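Local coordinates for protein putative glycosyl hydrolase (Bacteroides thetaiotaomicron VPI-5482, PDB 3K11) that is of unproven function but probably acts as a hydrolase of the glycosyl hydrolase family 88 type, at residues 240-245 / 259-264. Numbering follows the deposited sequence.
Sequences MFIPEK and HPAFCW. With EDO (1,2-ethanediol), chain D; EDO (1,2-ethanediol), chain H.
Ile242 meets Ala261 and Cys263 through a single methyl group. Its CB points toward the loop 259-264 and carries two branches. Ile242 CG2 lies anti to the backbone N and meets a bound ethanediol (chain H), with C1 of that diol 4.0 Å away. CG1, anti to the carbonyl carbon (chi1 -56°), carries CD1, which makes the contact with the loop. Ile242 CD1 lies 3.4 Å from Ala261 CB, tighter than usual for two carbons. Ile242 CD1 is also 3.9 Å from Cys263 SG; the one methyl touches both residues. No hydrogen bond joins the two segments. An alanine in place of Ile242 would remove CD1 and probably leave the Ala261 methyl and the Cys263 sulfur without their apolar partner.

The same diol also lies against Ala261, though its C2 is doubtfully close to CB. O2 of the chain H diol donates a hydrogen bond to His259 O (3.1 Å), which Arg249 NE also binds. A second diol (chain D) accepts a bond from His259 N through O1 at 2.9 Å. Both diols were probably picked up during crystallisation.

Cys263 is the centre of an inverse gamma turn, just before Trp264 at the N-cap of helix 265-281. Ile242 belongs to the short strand 241-242, outermost in this chain's sheet, which follows helix 222-240 and pairs antiparallel with strand 247-253. The contact thus joins this strand to the loop leading into helix 265-281, with Arg249 and Leu247 of the middle strand touching Ile242 and Cys263 respectively.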
HETATM    1  N   MSE A 240       3.091 -16.688 -14.607  1.00 23.64           N
HETATM    2  CA  MSE A 240       3.086 -15.229 -14.513  1.00 23.86           C
HETATM    3  C   MSE A 240       1.998 -14.656 -13.600  1.00 25.71           C
HETATM    4  O   MSE A 240       2.177 -13.529 -13.071  1.00 23.76           O
HETATM    5  CB  MSE A 240       3.093 -14.647 -15.951  1.00 25.78           C
HETATM    6  CG  MSE A 240       4.311 -15.118 -16.779  1.00 24.21           C
HETATM    7 SE   MSE A 240       4.480 -14.069 -18.322  0.75 24.81          SE
HETATM    8  CE  MSE A 240       5.574 -12.690 -17.410  1.00 25.38           C
ATOM      9  N   PHE A 241       0.922 -15.415 -13.347  1.00 23.39           N
ATOM     10  CA  PHE A 241      -0.181 -14.917 -12.471  1.00 23.55           C
ATOM     11  C   PHE A 241       0.298 -14.999 -11.044  1.00 27.39           C
ATOM     12  O   PHE A 241       1.006 -15.940 -10.710  1.00 28.01           O
ATOM     13  CB  PHE A 241      -1.474 -15.696 -12.656  1.00 25.24           C
ATOM     14  CG  PHE A 241      -2.687 -15.013 -12.045  1.00 22.09           C
ATOM     15  CD1 PHE A 241      -3.129 -13.784 -12.522  1.00 24.91           C
ATOM     16  CD2 PHE A 241      -3.407 -15.614 -11.055  1.00 23.13           C
ATOM     17  CE1 PHE A 241      -4.232 -13.173 -11.978  1.00 25.94           C
ATOM     18  CE2 PHE A 241      -4.514 -14.963 -10.496  1.00 25.55           C
ATOM     19  CZ  PHE A 241      -4.909 -13.780 -10.952  1.00 24.76           C
ATOM     20  N   ILE A 242      -0.131 -14.051 -10.210  1.00 26.88           N
ATOM     21  CA  ILE A 242       0.249 -13.973  -8.795  1.00 26.55           C
ATOM     22  C   ILE A 242      -1.083 -14.041  -8.015  1.00 26.18           C
ATOM     23  O   ILE A 242      -1.734 -13.017  -7.779  1.00 25.79           O
ATOM     24  CB  ILE A 242       0.956 -12.677  -8.434  1.00 27.00           C
ATOM     25  CG1 ILE A 242       2.196 -12.436  -9.307  1.00 26.85           C
ATOM     26  CG2 ILE A 242       1.489 -12.762  -6.976  1.00 26.09           C
ATOM     27  CD1 ILE A 242       2.699 -11.033  -9.326  1.00 29.31           C
ATOM     28  N   PRO A 243      -1.529 -15.248  -7.673  1.00 27.20           N
ATOM     29  CA  PRO A 243      -2.849 -15.402  -7.029  1.00 28.33           C
ATOM     30  C   PRO A 243      -3.072 -14.592  -5.777  1.00 28.10           C
ATOM     31  O   PRO A 243      -4.191 -14.118  -5.556  1.00 29.06           O
ATOM     32  CB  PRO A 243      -2.946 -16.915  -6.740  1.00 30.90           C
ATOM     33  CG  PRO A 243      -1.857 -17.549  -7.426  1.00 30.24           C
ATOM     34  CD  PRO A 243      -0.907 -16.550  -7.963  1.00 30.13           C
ATOM     35  N   GLU A 244      -2.005 -14.356  -5.021  1.00 26.01           N
ATOM     36  CA  GLU A 244      -2.096 -13.566  -3.788  1.00 30.15           C
ATOM     37  C   GLU A 244      -2.469 -12.113  -4.064  1.00 31.51           C
ATOM     38  O   GLU A 244      -3.013 -11.454  -3.189  1.00 31.31           O
ATOM     39  CB  GLU A 244      -0.754 -13.598  -3.026  1.00 35.97           C
ATOM     40  CG  GLU A 244      -0.250 -15.024  -2.631  1.00 49.59           C
ATOM     41  CD  GLU A 244       0.348 -15.927  -3.798  1.00 60.94           C
ATOM     42  OE1 GLU A 244       0.578 -15.454  -4.933  1.00 38.07           O
ATOM     43  OE2 GLU A 244       0.582 -17.151  -3.564  1.00 72.50           O
ATOM     44  N   LYS A 245      -2.120 -11.597  -5.253  1.00 27.53           N
ATOM     45  CA  LYS A 245      -2.419 -10.223  -5.652  1.00 27.43           C
ATOM     46  C   LYS A 245      -3.543 -10.130  -6.657  1.00 26.08           C
ATOM     47  O   LYS A 245      -4.157  -9.072  -6.832  1.00 26.15           O
ATOM     48  CB  LYS A 245      -1.169  -9.576  -6.252  1.00 28.84           C
ATOM     49  CG  LYS A 245      -0.028  -9.417  -5.261  1.00 31.93           C
ATOM     50  CD  LYS A 245       1.233  -8.733  -5.849  1.00 32.65           C
ATOM     51  CE  LYS A 245       2.131  -8.091  -4.691  1.00 36.57           C
ATOM     52  NZ  LYS A 245       1.674  -6.628  -4.159  1.00 33.90           N
ATOM     53  N   HIS A 259      11.250 -15.097  -8.943  1.00 20.20           N
ATOM     54  CA  HIS A 259      10.668 -14.390 -10.061  1.00 22.87           C
ATOM     55  C   HIS A 259      10.024 -13.110  -9.594  1.00 23.81           C
ATOM     56  O   HIS A 259       8.823 -13.050  -9.415  1.00 24.52           O
ATOM     57  CB  HIS A 259       9.656 -15.288 -10.791  1.00 24.51           C
ATOM     58  CG  HIS A 259      10.257 -16.563 -11.299  1.00 23.31           C
ATOM     59  ND1 HIS A 259      11.179 -16.589 -12.326  1.00 22.36           N
ATOM     60  CD2 HIS A 259      10.061 -17.855 -10.927  1.00 24.20           C
ATOM     61  CE1 HIS A 259      11.553 -17.840 -12.533  1.00 23.23           C
ATOM     62  NE2 HIS A 259      10.884 -18.632 -11.704  1.00 22.98           N
ATOM     63  N   PRO A 260      10.823 -12.045  -9.448  1.00 24.78           N
ATOM     64  CA  PRO A 260      10.297 -10.751  -8.962  1.00 23.50           C
ATOM     65  C   PRO A 260       9.149 -10.226  -9.803  1.00 23.01           C
ATOM     66  O   PRO A 260       9.102 -10.437 -11.009  1.00 26.08           O
ATOM     67  CB  PRO A 260      11.503  -9.821  -9.090  1.00 24.19           C
ATOM     68  CG  PRO A 260      12.701 -10.710  -9.026  1.00 24.25           C
ATOM     69  CD  PRO A 260      12.270 -11.957  -9.765  1.00 25.41           C
ATOM     70  N   ALA A 261       8.179  -9.595  -9.143  1.00 22.60           N
ATOM     71  CA  ALA A 261       6.969  -9.132  -9.788  1.00 24.61           C
ATOM     72  C   ALA A 261       7.018  -7.625  -9.921  1.00 27.50           C
ATOM     73  O   ALA A 261       7.120  -6.925  -8.926  1.00 29.38           O
ATOM     74  CB  ALA A 261       5.752  -9.536  -8.961  1.00 24.54           C
ATOM     75  N   PHE A 262       7.006  -7.147 -11.153  1.00 24.05           N
ATOM     76  CA  PHE A 262       6.748  -5.772 -11.443  1.00 23.52           C
ATOM     77  C   PHE A 262       5.432  -5.788 -12.222  1.00 24.78           C
ATOM     78  O   PHE A 262       5.393  -6.213 -13.366  1.00 22.87           O
ATOM     79  CB  PHE A 262       7.905  -5.158 -12.212  1.00 25.75           C
ATOM     80  CG  PHE A 262       9.160  -5.041 -11.353  1.00 21.06           C
ATOM     81  CD1 PHE A 262       9.320  -3.957 -10.513  1.00 25.49           C
ATOM     82  CD2 PHE A 262      10.075  -6.043 -11.320  1.00 25.21           C
ATOM     83  CE1 PHE A 262      10.375  -3.898  -9.649  1.00 24.11           C
ATOM     84  CE2 PHE A 262      11.174  -5.949 -10.469  1.00 22.44           C
ATOM     85  CZ  PHE A 262      11.295  -4.881  -9.646  1.00 25.50           C
ATOM     86  N   CYS A 263       4.340  -5.392 -11.564  1.00 24.84           N
ATOM     87  CA  CYS A 263       2.975  -5.556 -12.113  1.00 23.78           C
ATOM     88  C   CYS A 263       2.641  -4.356 -12.984  1.00 24.67           C
ATOM     89  O   CYS A 263       1.838  -3.515 -12.632  1.00 24.03           O
ATOM     90  CB  CYS A 263       1.979  -5.704 -10.965  1.00 26.91           C
ATOM     91  SG  CYS A 263       2.390  -7.195  -9.963  1.00 27.06           S
ATOM     92  N   TRP A 264       3.353  -4.258 -14.092  1.00 24.21           N
ATOM     93  CA  TRP A 264       3.241  -3.126 -14.995  1.00 23.16           C
ATOM     94  C   TRP A 264       1.839  -3.056 -15.584  1.00 24.34           C
ATOM     95  O   TRP A 264       1.301  -4.055 -16.083  1.00 21.47           O
ATOM     96  CB  TRP A 264       4.322  -3.215 -16.084  1.00 22.45           C
ATOM     97  CG  TRP A 264       4.309  -2.100 -17.057  1.00 22.43           C
ATOM     98  CD1 TRP A 264       4.188  -0.782 -16.773  1.00 26.79           C
ATOM     99  CD2 TRP A 264       4.394  -2.206 -18.480  1.00 23.18           C
ATOM    100  NE1 TRP A 264       4.217  -0.054 -17.918  1.00 23.95           N
ATOM    101  CE2 TRP A 264       4.328  -0.900 -18.994  1.00 22.33           C
ATOM    102  CE3 TRP A 264       4.585  -3.264 -19.351  1.00 23.46           C
ATOM    103  CZ2 TRP A 264       4.420  -0.619 -20.352  1.00 23.77           C
ATOM    104  CZ3 TRP A 264       4.629  -2.991 -20.715  1.00 25.90           C
ATOM    105  CH2 TRP A 264       4.550  -1.673 -21.188  1.00 21.39           C
TER
HETATM  106  C1  EDO D   3       9.125 -15.428  -5.876  1.00 53.19           C
HETATM  107  O1  EDO D   3       9.423 -16.202  -7.007  1.00 38.49           O
HETATM  108  C2  EDO D   3       9.926 -14.134  -5.938  1.00 52.18           C
HETATM  109  O2  EDO D   3       9.178 -13.005  -5.496  1.00 51.54           O
HETATM  110  C1  EDO H   7       5.117 -12.388  -5.358  1.00 52.81           C
HETATM  111  O1  EDO H   7       5.053 -13.827  -5.404  1.00 56.65           O
HETATM  112  C2  EDO H   7       5.863 -11.802  -6.552  1.00 53.75           C
HETATM  113  O2  EDO H   7       7.045 -12.515  -6.949  1.00 32.18           O